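Local coordinates for protein bifunctional endo-1,4-beta-xylanase A (Neocallimastix patriciarum, PDB 2VG9) that probably hydrolyses internal beta-1,4-xylosidic linkages of xylan as a family 11 endo-xylanase, here a loop-swap variant with a beta jelly-roll fold, at residues L75-S86 against V194-G205. Numbering follows the deposited sequence.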
loop_
_atom_site.group_PDB
_atom_site.type_symbol
_atom_site.label_atom_id
_atom_site.label_comp_id
_atom_site.label_asym_id
_atom_site.label_seq_id
_atom_site.Cartn_x
_atom_site.Cartn_y
_atom_site.Cartn_z
ATOM N N LEU A 75 -4.566 10.423 6.207
ATOM C CA LEU A 75 -4.870 9.026 6.553
ATOM C C LEU A 75 -4.502 8.824 8.014
ATOM O O LEU A 75 -3.361 9.092 8.411
ATOM C CB LEU A 75 -4.146 8.004 5.635
ATOM C CG LEU A 75 -4.431 6.476 5.833
ATOM C CD1 LEU A 75 -4.266 5.695 4.531
ATOM C CD2 LEU A 75 -3.509 5.842 6.888
ATOM N N ASP A 76 -5.472 8.340 8.796
ATOM C CA ASP A 76 -5.263 8.069 10.209
ATOM C C ASP A 76 -5.535 6.601 10.383
ATOM O O ASP A 76 -6.501 6.099 9.830
ATOM C CB ASP A 76 -6.237 8.875 11.064
ATOM C CG ASP A 76 -6.016 10.357 10.956
ATOM O OD1 ASP A 76 -4.913 10.801 11.227
ATOM O OD2 ASP A 76 -6.956 11.095 10.597
ATOM N N TYR A 77 -4.683 5.911 11.122
ATOM C CA TYR A 77 -4.805 4.468 11.281
ATOM C C TYR A 77 -4.342 4.042 12.684
ATOM O O TYR A 77 -3.540 4.727 13.335
ATOM C CB TYR A 77 -4.022 3.729 10.159
ATOM C CG TYR A 77 -2.505 3.755 10.344
ATOM C CD1 TYR A 77 -1.814 2.608 10.775
ATOM C CD2 TYR A 77 -1.779 4.923 10.103
ATOM C CE1 TYR A 77 -0.388 2.640 10.979
ATOM C CE2 TYR A 77 -0.376 4.980 10.296
ATOM C CZ TYR A 77 0.300 3.836 10.740
ATOM O OH TYR A 77 1.634 3.925 10.913
ATOM N N ALA A 78 -4.890 2.932 13.170
ATOM C CA ALA A 78 -4.328 2.227 14.342
ATOM C C ALA A 78 -4.485 0.726 14.085
ATOM O O ALA A 78 -5.578 0.276 13.705
ATOM C CB ALA A 78 -5.038 2.636 15.656
ATOM N N ALA A 79 -3.390 -0.011 14.297
ATOM C CA ALA A 79 -3.280 -1.444 14.006
ATOM C C ALA A 79 -2.373 -2.170 15.011
ATOM O O ALA A 79 -1.516 -1.561 15.640
ATOM C CB ALA A 79 -2.735 -1.668 12.584
ATOM N N THR A 80 -2.580 -3.478 15.139
ATOM C CA THR A 80 -1.543 -4.393 15.623
ATOM C C THR A 80 -1.124 -5.186 14.386
ATOM O O THR A 80 -1.936 -5.466 13.508
ATOM C CB THR A 80 -2.033 -5.335 16.760
ATOM O OG1 THR A 80 -3.204 -6.008 16.329
ATOM C CG2 THR A 80 -2.395 -4.537 18.009
ATOM N N TYR A 81 0.164 -5.448 14.270
ATOM C CA TYR A 81 0.722 -6.066 13.082
ATOM C C TYR A 81 1.928 -6.879 13.544
ATOM O O TYR A 81 2.763 -6.376 14.288
ATOM C CB TYR A 81 1.091 -4.982 12.062
ATOM C CG TYR A 81 2.175 -5.324 11.087
ATOM C CD1 TYR A 81 2.045 -6.387 10.185
ATOM C CD2 TYR A 81 3.329 -4.553 11.031
ATOM C CE1 TYR A 81 3.066 -6.666 9.253
ATOM C CE2 TYR A 81 4.343 -4.825 10.117
ATOM C CZ TYR A 81 4.215 -5.879 9.251
ATOM O OH TYR A 81 5.232 -6.119 8.372
ATOM N N LYS A 82 1.974 -8.139 13.125
ATOM C CA LYS A 82 2.953 -9.088 13.600
ATOM C C LYS A 82 3.247 -10.060 12.442
ATOM O O LYS A 82 2.320 -10.509 11.761
ATOM C CB LYS A 82 2.344 -9.841 14.797
ATOM C CG LYS A 82 3.240 -10.828 15.529
ATOM C CD LYS A 82 2.630 -11.234 16.911
ATOM C CE LYS A 82 2.735 -10.080 17.990
ATOM N NZ LYS A 82 2.305 -10.460 19.447
ATOM N N GLN A 83 4.525 -10.370 12.232
ATOM C CA GLN A 83 4.919 -11.469 11.377
ATOM C C GLN A 83 5.238 -12.691 12.258
ATOM O O GLN A 83 6.035 -12.608 13.208
ATOM C CB GLN A 83 6.089 -11.065 10.480
ATOM C CG GLN A 83 6.430 -12.074 9.436
ATOM C CD GLN A 83 7.453 -11.566 8.482
ATOM O OE1 GLN A 83 7.133 -10.880 7.503
ATOM N NE2 GLN A 83 8.708 -11.905 8.745
ATOM N N THR A 84 4.630 -13.829 11.966
ATOM C CA THR A 84 4.801 -14.979 12.864
ATOM C C THR A 84 5.648 -16.134 12.300
ATOM O O THR A 84 6.110 -17.031 13.060
ATOM C CB THR A 84 3.449 -15.504 13.334
ATOM O OG1 THR A 84 2.704 -15.914 12.190
ATOM C CG2 THR A 84 2.690 -14.440 14.071
ATOM N N ALA A 85 5.848 -16.119 10.985
ATOM C CA ALA A 85 6.749 -17.054 10.321
ATOM C C ALA A 85 7.447 -16.347 9.165
ATOM O O ALA A 85 6.901 -15.440 8.556
ATOM C CB ALA A 85 6.001 -18.319 9.807
ATOM N N SER A 86 8.654 -16.781 8.850
ATOM C CA SER A 86 9.387 -16.199 7.734
ATOM C C SER A 86 10.256 -17.255 7.073
ATOM O O SER A 86 11.226 -17.719 7.657
ATOM C CB SER A 86 10.208 -14.982 8.184
ATOM O OG SER A 86 10.846 -14.382 7.071
ATOM N N VAL A 194 -6.044 5.660 -2.368
ATOM C CA VAL A 194 -5.174 5.786 -1.210
ATOM C C VAL A 194 -5.667 4.711 -0.259
ATOM O O VAL A 194 -6.823 4.736 0.218
ATOM C CB VAL A 194 -5.228 7.191 -0.532
ATOM C CG1 VAL A 194 -4.364 7.228 0.745
ATOM C CG2 VAL A 194 -4.760 8.316 -1.505
ATOM N N ALA A 195 -4.790 3.745 -0.003
ATOM C CA ALA A 195 -5.182 2.577 0.745
ATOM C C ALA A 195 -4.187 2.290 1.828
ATOM O O ALA A 195 -3.041 2.706 1.731
ATOM C CB ALA A 195 -5.314 1.342 -0.210
ATOM N N LEU A 196 -4.632 1.583 2.866
ATOM C CA LEU A 196 -3.721 0.949 3.811
ATOM C C LEU A 196 -3.597 -0.550 3.494
ATOM O O LEU A 196 -4.594 -1.241 3.338
ATOM C CB LEU A 196 -4.166 1.177 5.241
ATOM C CG LEU A 196 -3.087 0.753 6.227
ATOM C CD1 LEU A 196 -1.973 1.831 6.266
ATOM C CD2 LEU A 196 -3.760 0.484 7.604
ATOM N N ASN A 197 -2.361 -1.031 3.423
ATOM C CA ASN A 197 -2.037 -2.310 2.799
ATOM C C ASN A 197 -1.125 -3.152 3.700
ATOM O O ASN A 197 -0.137 -2.654 4.196
ATOM C CB ASN A 197 -1.336 -1.997 1.451
ATOM C CG ASN A 197 -0.764 -3.241 0.752
ATOM O OD1 ASN A 197 -1.482 -4.153 0.418
ATOM N ND2 ASN A 197 0.540 -3.230 0.481
ATOM N N ALA A 198 -1.497 -4.401 3.933
ATOM C CA ALA A 198 -0.669 -5.391 4.611
ATOM C C ALA A 198 -0.258 -6.379 3.546
ATOM O O ALA A 198 -1.130 -6.996 2.918
ATOM C CB ALA A 198 -1.478 -6.107 5.734
ATOM N N GLU A 199 1.041 -6.512 3.275
ATOM C CA GLU A 199 1.479 -7.571 2.350
ATOM C C GLU A 199 2.612 -8.421 2.927
ATOM O O GLU A 199 3.378 -7.946 3.787
ATOM C CB GLU A 199 1.815 -7.033 0.947
ATOM C CG GLU A 199 2.861 -5.911 0.906
ATOM C CD GLU A 199 2.986 -5.256 -0.484
ATOM O OE1 GLU A 199 4.072 -5.330 -1.097
ATOM O OE2 GLU A 199 1.997 -4.709 -0.999
ATOM N N GLY A 200 2.720 -9.658 2.429
ATOM C CA GLY A 200 3.684 -10.623 2.910
ATOM C C GLY A 200 4.247 -11.474 1.782
ATOM O O GLY A 200 3.492 -11.953 0.919
ATOM N N TRP A 201 5.569 -11.641 1.788
ATOM C CA TRP A 201 6.278 -12.490 0.850
ATOM C C TRP A 201 6.971 -13.596 1.636
ATOM O O TRP A 201 7.781 -13.300 2.532
ATOM C CB TRP A 201 7.323 -11.684 0.102
ATOM C CG TRP A 201 8.213 -12.511 -0.804
ATOM C CD1 TRP A 201 9.529 -12.880 -0.583
ATOM C CD2 TRP A 201 7.867 -13.029 -2.088
ATOM N NE1 TRP A 201 10.002 -13.614 -1.652
ATOM C CE2 TRP A 201 9.008 -13.704 -2.594
ATOM C CE3 TRP A 201 6.712 -12.961 -2.881
ATOM C CZ2 TRP A 201 9.005 -14.342 -3.832
ATOM C CZ3 TRP A 201 6.715 -13.587 -4.117
ATOM C CH2 TRP A 201 7.859 -14.267 -4.584
ATOM N N GLN A 202 6.637 -14.853 1.335
ATOM C CA GLN A 202 7.261 -16.010 2.012
ATOM C C GLN A 202 7.191 -15.837 3.548
ATOM O O GLN A 202 8.132 -16.133 4.281
ATOM C CB GLN A 202 8.708 -16.248 1.502
ATOM C CG GLN A 202 8.764 -16.612 0.007
ATOM C CD GLN A 202 10.173 -16.809 -0.557
ATOM O OE1 GLN A 202 11.205 -16.592 0.125
ATOM N NE2 GLN A 202 10.233 -17.201 -1.818
ATOM N N SER A 203 6.050 -15.364 4.023
ATOM C CA SER A 203 5.827 -15.133 5.446
ATOM C C SER A 203 4.410 -15.484 5.858
ATOM O O SER A 203 3.544 -15.736 5.004
ATOM C CB SER A 203 6.104 -13.651 5.812
ATOM O OG SER A 203 5.171 -12.793 5.166
ATOM N N SER A 204 4.187 -15.472 7.169
ATOM C CA SER A 204 2.864 -15.566 7.773
ATOM C C SER A 204 2.731 -14.460 8.802
ATOM O O SER A 204 3.728 -14.040 9.391
ATOM C CB SER A 204 2.706 -16.939 8.438
ATOM O OG SER A 204 2.879 -17.944 7.440
ATOM N N GLY A 205 1.515 -13.960 9.015
ATOM C CA GLY A 205 1.294 -13.012 10.092
ATOM C C GLY A 205 -0.144 -12.560 10.230
ATOM O O GLY A 205 -1.060 -13.204 9.699
#
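A classic beta bulge sets the backbones of Thr-84 and Ala-85 opposite the single residue Ser-204. Ser-204 O accepts a short bond from Thr-84 N (2.7 Å) and a weak one from Ala-85 N. Ser-204 N returns a bond to Ala-85 O (3.0 Å). On the face carrying Ala-85 and Ser-204, the two CB atoms meet at 3.8 Å. Gln-83 points to the other face, the one turned toward the opposing layer, near the end of the sandwich and close to a bound cadmium ion. Its CB lies 4.0 Å from Ser-204 O, and CG comes closer, at 3.3 Å. With CG anti to the backbone N (chi1 -172°) and the chain extended beyond it, the amide runs alongside Ser-203: CD and then OE1 pass its CB, OE1 at 3.4 Å. OE1 is hydrogen-bonded to Ser-91 OG, while Ser-203 OG bonds to Asn-90 O and Trp-44 NE1. An alanine in place of Gln-83 would probably uncover Ser-203 CB and leave Ser-91 OG without this amide partner. At the far end, Leu-75 reaches across the interior, CD1 meeting Val-194 CG1 at 4.1 Å, while Leu-196 CD2 packs against Tyr-77 CB; Tyr-77 OH bonds to Glu-116. Here the axes of segments 75-86 and 194-200 approach to 9.1 Å, 23° from parallel, in facing layers of the family 11 beta jelly roll. The corner at 201-202 carries the chain between layers: strand 203-216 pairs with 73-86 and 40-45, strand 190-200 with 52-60 and 89-100.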